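Local coordinates for L-serine ammonia-lyase (PDB 5C3U), which belongs to the pyridoxal-phosphate dependent enzyme family and carries pyridoxal-5'-phosphate covalently attached in a pocket between its two sheets of strands, at residues Q46-S50 / V51-G55; E106-C109 / Q110-T114; M276-E279 / A280-A284. All coordinates share one frame; numbering follows the deposited sequence.

Contact 1 of 3, residues Q46-S50 / V51-G55; sequences QPSGS and VKMRG. With PLP (pyridoxal-5'-phosphate), chain B.
The turn into helix 52-67 carries the lysine that holds pyridoxal-5'-phosphate, and Ser50 caps it: its OG accepts from Lys52 N at 3.1 Å. With chi1 at 87°, the hydroxyl sits between the backbone N and the carbonyl carbon, where it reaches forward to the amide of Lys52. Met53 N adds a bond to Ser50 O of 3.2 Å. Lys52 then runs off from this fixed start, bent at chi2 and chi4, until NZ joins C4A of the cofactor at 1.6 Å, a covalent link consistent with the internal aldimine of this enzyme family; a weak hydrogen bond reaches O3 of the cofactor. Behind the turn, Met53 CG lies 3.9 Å from Pro47 CB, the two side chains crossing at about a right angle, while Met53 SD comes to 3.6 Å from Ser48 OG. Gln46 sets NE2 over one face of the Arg54 guanidinium, amide and guanidinium planes 86° apart. Gln46 NE2 and Arg54 NE, both donors, share Glu43 OE1, while Gln46 OE1 is hydrogen-bonded to Val20 N. Helix 79-92 touches Pro47, Ser50 and Met53, and helix 150-166 packs on Val51 and Arg54, its Glu162 forming a salt bridge with Arg54 NH2.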
loop_
_atom_site.group_PDB
_atom_site.type_symbol
_atom_site.label_atom_id
_atom_site.label_comp_id
_atom_site.label_asym_id
_atom_site.label_seq_id
_atom_site.Cartn_x
_atom_site.Cartn_y
_atom_site.Cartn_z
ATOM N N GLN A 46 -8.346 -5.530 -6.493
ATOM C CA GLN A 46 -9.143 -4.298 -6.416
ATOM C C GLN A 46 -9.247 -3.623 -7.772
ATOM O O GLN A 46 -8.293 -3.688 -8.570
ATOM C CB GLN A 46 -8.493 -3.306 -5.444
ATOM C CG GLN A 46 -8.549 -3.709 -3.984
ATOM C CD GLN A 46 -9.950 -3.696 -3.392
ATOM O OE1 GLN A 46 -10.919 -3.307 -4.038
ATOM N NE2 GLN A 46 -10.054 -4.124 -2.149
ATOM N N PRO A 47 -10.383 -2.948 -8.043
ATOM C CA PRO A 47 -10.398 -2.057 -9.186
ATOM C C PRO A 47 -9.224 -1.101 -9.070
ATOM O O PRO A 47 -8.863 -0.671 -7.965
ATOM C CB PRO A 47 -11.708 -1.275 -9.035
ATOM C CG PRO A 47 -12.562 -2.083 -8.139
ATOM C CD PRO A 47 -11.676 -2.976 -7.326
ATOM N N SER A 48 -8.621 -0.811 -10.206
ATOM C CA SER A 48 -7.376 -0.005 -10.315
ATOM C C SER A 48 -6.071 -0.757 -9.957
ATOM O O SER A 48 -4.990 -0.277 -10.289
ATOM C CB SER A 48 -7.450 1.381 -9.645
ATOM O OG SER A 48 -7.114 1.318 -8.252
ATOM N N GLY A 49 -6.165 -1.899 -9.270
ATOM C CA GLY A 49 -5.017 -2.810 -9.177
ATOM C C GLY A 49 -4.247 -2.800 -7.870
ATOM O O GLY A 49 -3.192 -3.457 -7.759
ATOM N N SER A 50 -4.754 -2.063 -6.887
ATOM C CA SER A 50 -4.075 -2.001 -5.579
ATOM C C SER A 50 -4.992 -1.709 -4.418
ATOM O O SER A 50 -6.157 -1.329 -4.604
ATOM C CB SER A 50 -2.947 -0.969 -5.628
ATOM O OG SER A 50 -3.446 0.324 -5.317
ATOM N N VAL A 51 -4.440 -1.854 -3.208
ATOM C CA VAL A 51 -5.118 -1.533 -1.945
ATOM C C VAL A 51 -5.616 -0.065 -1.874
ATOM O O VAL A 51 -6.544 0.219 -1.124
ATOM C CB VAL A 51 -4.194 -1.850 -0.719
ATOM C CG1 VAL A 51 -3.025 -0.857 -0.617
ATOM C CG2 VAL A 51 -4.989 -1.924 0.578
ATOM N N LYS A 52 -5.014 0.836 -2.662
ATOM C CA LYS A 52 -5.431 2.243 -2.679
ATOM C C LYS A 52 -6.908 2.399 -2.929
ATOM O O LYS A 52 -7.526 3.355 -2.444
ATOM C CB LYS A 52 -4.635 3.102 -3.686
ATOM C CG LYS A 52 -3.152 3.254 -3.346
ATOM C CD LYS A 52 -3.042 4.052 -2.041
ATOM C CE LYS A 52 -1.650 4.613 -1.851
ATOM N NZ LYS A 52 -0.639 3.533 -2.006
ATOM N N MET A 53 -7.495 1.468 -3.684
ATOM C CA MET A 53 -8.935 1.507 -3.913
ATOM C C MET A 53 -9.755 1.611 -2.604
ATOM O O MET A 53 -10.802 2.273 -2.581
ATOM C CB MET A 53 -9.346 0.292 -4.742
ATOM C CG MET A 53 -10.468 0.494 -5.740
ATOM S SD MET A 53 -10.348 1.957 -6.795
ATOM C CE MET A 53 -11.596 2.729 -5.862
ATOM N N ARG A 54 -9.280 1.011 -1.506
ATOM C CA ARG A 54 -10.012 1.100 -0.226
ATOM C C ARG A 54 -9.944 2.519 0.337
ATOM O O ARG A 54 -10.985 3.178 0.520
ATOM C CB ARG A 54 -9.467 0.112 0.823
ATOM C CG ARG A 54 -9.627 -1.352 0.432
ATOM C CD ARG A 54 -9.116 -2.268 1.529
ATOM N NE ARG A 54 -9.188 -3.660 1.103
ATOM C CZ ARG A 54 -10.222 -4.465 1.323
ATOM N NH1 ARG A 54 -10.163 -5.713 0.874
ATOM N NH2 ARG A 54 -11.302 -4.040 1.994
ATOM N N GLY A 55 -8.727 2.973 0.657
ATOM C CA GLY A 55 -8.535 4.296 1.258
ATOM C C GLY A 55 -8.969 5.417 0.343
ATOM O O GLY A 55 -9.731 6.318 0.747
HETATM N N1 PLP B . 1.862 -0.986 -1.268
HETATM C C2 PLP B . 1.289 -0.456 -2.363
HETATM C C2A PLP B . 1.325 -1.155 -3.701
HETATM C C3 PLP B . 0.623 0.844 -2.258
HETATM O O3 PLP B . 0.027 1.407 -3.355
HETATM C C4 PLP B . 0.600 1.481 -0.923
HETATM C C4A PLP B . -0.084 2.772 -0.751
HETATM C C5 PLP B . 1.267 0.805 0.219
HETATM C C6 PLP B . 1.870 -0.431 -0.034
HETATM C C5A PLP B . 1.295 1.408 1.626
HETATM O O4P PLP B . 1.102 2.813 1.521
HETATM P P PLP B . 0.868 3.882 2.716
HETATM O O1P PLP B . -0.590 3.928 3.018
HETATM O O2P PLP B . 1.758 3.498 3.911
HETATM O O3P PLP B . 1.383 5.094 2.023
#

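Contact 2 of 3, residues E106-C109 / Q110-T114; sequences ERIC and QSIRT
Ser111 and Arg107, one turn apart on helix 106-114, are joined by two hydrogen bonds to a single carbonyl. Arg107 O accepts from Ser111 N and from Ser111 OG, each at 3.0 Å, and the two donors arrive from opposite faces of the carbonyl plane. The hydroxyl gets there because it lies beside its own backbone N, anti to the carbonyl carbon (chi1 -71°), and so folds back toward the preceding turn. Three further i to i+4 backbone bonds run alongside: Gln110 N to Glu106 O, Ile112 N to Ile108 O, and Arg113 N to Cys109 O. At the far end the pattern of shared acceptance recurs, Thr114 OG1 reaching Gln110 O at 2.9 Å while Thr114 N binds the same oxygen from the other face.

The apolar contact is made by Ile108 and Ile112, which lie side by side and point the same way, CG2 of the first 3.9 Å from CD1 of the second. Ile108 meets Pro79 of helix 79-92, and Ile112 meets Val82 and Ser86 of the same helix.

A third kind of contact joins a flat cation to a small side chain. One face of the Arg113 guanidinium is turned to Cys109, NH1 lying 3.7 Å from Cys109 CB, and both residues touch Leu119 of strand 118-121.

The chemistry is therefore two-sided: Ile108 and Ile112 face helix 79-92 and, for Ile112, strands 95-100 and 118-121, while Glu106, Arg107, Gln110 and Arg113 are exposed, and the hydroxyls of Ser111 and Thr114 each give a backbone carbonyl a second donor.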
loop_
_atom_site.group_PDB
_atom_site.type_symbol
_atom_site.label_atom_id
_atom_site.label_comp_id
_atom_site.label_asym_id
_atom_site.label_seq_id
_atom_site.Cartn_x
_atom_site.Cartn_y
_atom_site.Cartn_z
ATOM N N GLU A 106 4.041 3.296 -19.419
ATOM C CA GLU A 106 3.091 3.728 -20.438
ATOM C C GLU A 106 1.674 3.205 -20.232
ATOM O O GLU A 106 0.706 3.876 -20.596
ATOM C CB GLU A 106 3.588 3.388 -21.830
ATOM C CG GLU A 106 3.158 4.418 -22.849
ATOM C CD GLU A 106 4.227 4.665 -23.884
ATOM O OE1 GLU A 106 3.978 4.352 -25.074
ATOM O OE2 GLU A 106 5.315 5.161 -23.502
ATOM N N ARG A 107 1.552 2.025 -19.638
ATOM C CA ARG A 107 0.224 1.484 -19.328
ATOM C C ARG A 107 -0.484 2.237 -18.212
ATOM O O ARG A 107 -1.710 2.323 -18.191
ATOM C CB ARG A 107 0.282 -0.013 -19.050
ATOM C CG ARG A 107 0.164 -0.797 -20.342
ATOM C CD ARG A 107 0.467 -2.274 -20.181
ATOM N NE ARG A 107 0.444 -2.917 -21.500
ATOM C CZ ARG A 107 1.499 -3.016 -22.311
ATOM N NH1 ARG A 107 2.686 -2.537 -21.943
ATOM N NH2 ARG A 107 1.373 -3.604 -23.495
ATOM N N ILE A 108 0.296 2.786 -17.286
ATOM C CA ILE A 108 -0.252 3.672 -16.279
ATOM C C ILE A 108 -0.885 4.879 -16.979
ATOM O O ILE A 108 -2.040 5.228 -16.693
ATOM C CB ILE A 108 0.828 4.076 -15.248
ATOM C CG1 ILE A 108 1.287 2.832 -14.475
ATOM C CG2 ILE A 108 0.314 5.168 -14.311
ATOM C CD1 ILE A 108 2.182 3.113 -13.281
ATOM N N CYS A 109 -0.141 5.471 -17.919
ATOM C CA CYS A 109 -0.585 6.628 -18.693
ATOM C C CYS A 109 -1.824 6.310 -19.513
ATOM O O CYS A 109 -2.783 7.090 -19.531
ATOM C CB CYS A 109 0.537 7.155 -19.588
ATOM S SG CYS A 109 1.923 7.863 -18.650
ATOM N N GLN A 110 -1.821 5.142 -20.152
ATOM C CA GLN A 110 -2.954 4.749 -20.994
ATOM C C GLN A 110 -4.217 4.537 -20.161
ATOM O O GLN A 110 -5.311 4.906 -20.588
ATOM C CB GLN A 110 -2.647 3.478 -21.786
ATOM C CG GLN A 110 -3.782 3.056 -22.714
ATOM C CD GLN A 110 -4.120 4.119 -23.751
ATOM O OE1 GLN A 110 -3.384 4.318 -24.720
ATOM N NE2 GLN A 110 -5.240 4.804 -23.553
ATOM N N SER A 111 -4.059 3.932 -18.982
ATOM C CA SER A 111 -5.202 3.678 -18.107
ATOM C C SER A 111 -5.850 4.975 -17.692
ATOM O O SER A 111 -7.084 5.071 -17.655
ATOM C CB SER A 111 -4.792 2.913 -16.850
ATOM O OG SER A 111 -4.461 1.588 -17.177
ATOM N N ILE A 112 -5.011 5.959 -17.350
ATOM C CA ILE A 112 -5.500 7.257 -16.909
ATOM C C ILE A 112 -6.228 7.997 -18.035
ATOM O O ILE A 112 -7.283 8.588 -17.819
ATOM C CB ILE A 112 -4.363 8.110 -16.316
ATOM C CG1 ILE A 112 -3.780 7.413 -15.080
ATOM C CG2 ILE A 112 -4.861 9.512 -15.972
ATOM C CD1 ILE A 112 -2.435 7.956 -14.668
ATOM N N ARG A 113 -5.670 7.950 -19.240
ATOM C CA ARG A 113 -6.340 8.538 -20.415
ATOM C C ARG A 113 -7.654 7.840 -20.747
ATOM O O ARG A 113 -8.657 8.498 -21.011
ATOM C CB ARG A 113 -5.443 8.491 -21.645
ATOM C CG ARG A 113 -4.273 9.453 -21.630
ATOM C CD ARG A 113 -3.555 9.385 -22.975
ATOM N NE ARG A 113 -2.118 9.617 -22.842
ATOM C CZ ARG A 113 -1.182 8.667 -22.895
ATOM N NH1 ARG A 113 0.094 8.995 -22.749
ATOM N NH2 ARG A 113 -1.512 7.393 -23.098
ATOM N N THR A 114 -7.649 6.514 -20.719
ATOM C CA THR A 114 -8.863 5.738 -20.990
ATOM C C THR A 114 -9.998 6.076 -20.017
ATOM O O THR A 114 -11.162 6.077 -20.399
ATOM C CB THR A 114 -8.560 4.231 -20.971
ATOM O OG1 THR A 114 -7.667 3.926 -22.053
ATOM C CG2 THR A 114 -9.847 3.386 -21.076
#

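Contact 3 of 3, residues M276-E279 / A280-A284; sequences MLVE and ASAGA. With PLP (pyridoxal-5'-phosphate), chain B.
Glu279, just before helix 280-290, lays its carboxylate alongside the first turn to meet Ser281, OE1 accepting from Ser281 OG at 3.2 Å. The oxygen uses its anti lone pair, the one turned away from OE2, so the serine approaches the carboxylate from the outer side. Glu279 is extended beyond CG (chi2 -178°), which carries the acid group out alongside the serine. Ser281 in turn holds OG beside its own backbone N, anti to the carbonyl carbon; this torsion (chi1 -50°) swings OG toward Glu279 and away from the ring, and CB is the serine atom nearest N1 of pyridoxal-5'-phosphate, at 3.6 Å. The carboxylate borders the same ring at its methyl group, with Glu279 OE1 3.8 Å from C2A.

Glu279 occupies the N-cap position of the helix. Its backbone carbonyl begins the helical pattern, accepting from Gly283 N at 3.0 Å and from Ala282 N through a weak bond. Through Ser281 the first turn of the helix borders the pyridine ring.

On another side of the turn, Val278 points its CB toward the helix and meets Ala282 with CG2, 3.9 Å from the alanine CB. Phe270 of helix 260-274 also touches this valine, while Ala282 touches Thr312.

Outside groups hold both oxygens of the buried carboxylate: Asp316 N donates to Glu279 OE2 and Ser234 OG is hydrogen-bonded to OE1, while Ser281 OG also pairs with Ser234 N. Asn80 ND2 is hydrogen-bonded both to Glu279 OE2 and to the cofactor.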
loop_
_atom_site.group_PDB
_atom_site.type_symbol
_atom_site.label_atom_id
_atom_site.label_comp_id
_atom_site.label_asym_id
_atom_site.label_seq_id
_atom_site.Cartn_x
_atom_site.Cartn_y
_atom_site.Cartn_z
ATOM N N MET A 276 1.231 -14.018 -10.338
ATOM C CA MET A 276 0.784 -12.638 -10.271
ATOM C C MET A 276 1.978 -11.727 -10.148
ATOM O O MET A 276 2.947 -12.076 -9.430
ATOM C CB MET A 276 -0.118 -12.448 -9.077
ATOM C CG MET A 276 -1.477 -13.060 -9.326
ATOM S SD MET A 276 -2.293 -13.316 -7.764
ATOM C CE MET A 276 -3.654 -14.325 -8.356
ATOM N N LEU A 277 1.922 -10.596 -10.855
ATOM C CA LEU A 277 2.980 -9.585 -10.783
ATOM C C LEU A 277 2.562 -8.515 -9.814
ATOM O O LEU A 277 1.525 -7.900 -10.002
ATOM C CB LEU A 277 3.262 -8.935 -12.159
ATOM C CG LEU A 277 3.597 -9.827 -13.346
ATOM C CD1 LEU A 277 3.942 -8.974 -14.565
ATOM C CD2 LEU A 277 4.730 -10.778 -12.998
ATOM N N VAL A 278 3.342 -8.340 -8.743
ATOM C CA VAL A 278 3.094 -7.276 -7.790
ATOM C C VAL A 278 4.310 -6.354 -7.671
ATOM O O VAL A 278 5.439 -6.718 -8.018
ATOM C CB VAL A 278 2.672 -7.790 -6.385
ATOM C CG1 VAL A 278 1.401 -8.644 -6.485
ATOM C CG2 VAL A 278 3.806 -8.562 -5.716
ATOM N N GLU A 279 4.055 -5.148 -7.179
ATOM C CA GLU A 279 5.116 -4.150 -7.019
ATOM C C GLU A 279 6.083 -4.578 -5.938
ATOM O O GLU A 279 5.705 -5.330 -5.043
ATOM C CB GLU A 279 4.502 -2.843 -6.551
ATOM C CG GLU A 279 4.229 -1.861 -7.646
ATOM C CD GLU A 279 3.664 -0.555 -7.118
ATOM O OE1 GLU A 279 4.125 -0.019 -6.068
ATOM O OE2 GLU A 279 2.759 -0.054 -7.786
ATOM N N ALA A 280 7.312 -4.067 -6.007
ATOM C CA ALA A 280 8.288 -4.288 -4.937
ATOM C C ALA A 280 7.810 -3.819 -3.570
ATOM O O ALA A 280 8.281 -4.349 -2.548
ATOM C CB ALA A 280 9.621 -3.633 -5.291
ATOM N N SER A 281 6.889 -2.832 -3.535
ATOM C CA SER A 281 6.210 -2.455 -2.293
ATOM C C SER A 281 5.555 -3.664 -1.584
ATOM O O SER A 281 5.777 -3.918 -0.392
ATOM C CB SER A 281 5.180 -1.348 -2.573
ATOM O OG SER A 281 5.806 -0.302 -3.330
ATOM N N ALA A 282 4.775 -4.438 -2.334
ATOM C CA ALA A 282 4.149 -5.648 -1.793
ATOM C C ALA A 282 5.206 -6.708 -1.594
ATOM O O ALA A 282 5.134 -7.519 -0.659
ATOM C CB ALA A 282 3.089 -6.152 -2.778
ATOM N N GLY A 283 6.200 -6.705 -2.477
ATOM C CA GLY A 283 7.302 -7.643 -2.399
ATOM C C GLY A 283 8.026 -7.506 -1.054
ATOM O O GLY A 283 8.479 -8.499 -0.502
ATOM N N ALA A 284 8.127 -6.283 -0.537
ATOM C CA ALA A 284 8.754 -6.072 0.786
ATOM C C ALA A 284 8.067 -6.903 1.884
ATOM O O ALA A 284 8.745 -7.520 2.703
ATOM C CB ALA A 284 8.788 -4.597 1.158
HETATM N N1 PLP B . 1.862 -0.986 -1.268
HETATM C C2 PLP B . 1.289 -0.456 -2.363
HETATM C C2A PLP B . 1.325 -1.155 -3.701
HETATM C C3 PLP B . 0.623 0.844 -2.258
HETATM O O3 PLP B . 0.027 1.407 -3.355
HETATM C C4 PLP B . 0.600 1.481 -0.923
HETATM C C4A PLP B . -0.084 2.772 -0.751
HETATM C C5 PLP B . 1.267 0.805 0.219
HETATM C C6 PLP B . 1.870 -0.431 -0.034
HETATM C C5A PLP B . 1.295 1.408 1.626
HETATM O O4P PLP B . 1.102 2.813 1.521
HETATM P P PLP B . 0.868 3.882 2.716
HETATM O O1P PLP B . -0.590 3.928 3.018
HETATM O O2P PLP B . 1.758 3.498 3.911
HETATM O O3P PLP B . 1.383 5.094 2.023
#

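In the fold
The three contacts follow one another along the chain. Contacts 1 and 3 lie about 14 Å apart between centres, with nearest atoms about 6 Å apart, and both touch pyridoxal-5'-phosphate: the start of helix 52-67 supplies the covalent attachment, and that of helix 280-290 borders the pyridine ring. Contact 2 is more peripheral, its centre about 20 Å from the chain centre, and about 16 Å from the centre of contact 1 and 20 Å from that of contact 3. It lies on the helix joining two strands of the four-stranded parallel sheet. Helix 79-92 packs against both contacts 1 and 2, and its Asn80 bonds to Glu279 of contact 3, so this helix lies next to helix 106-114 and also reaches the cofactor site.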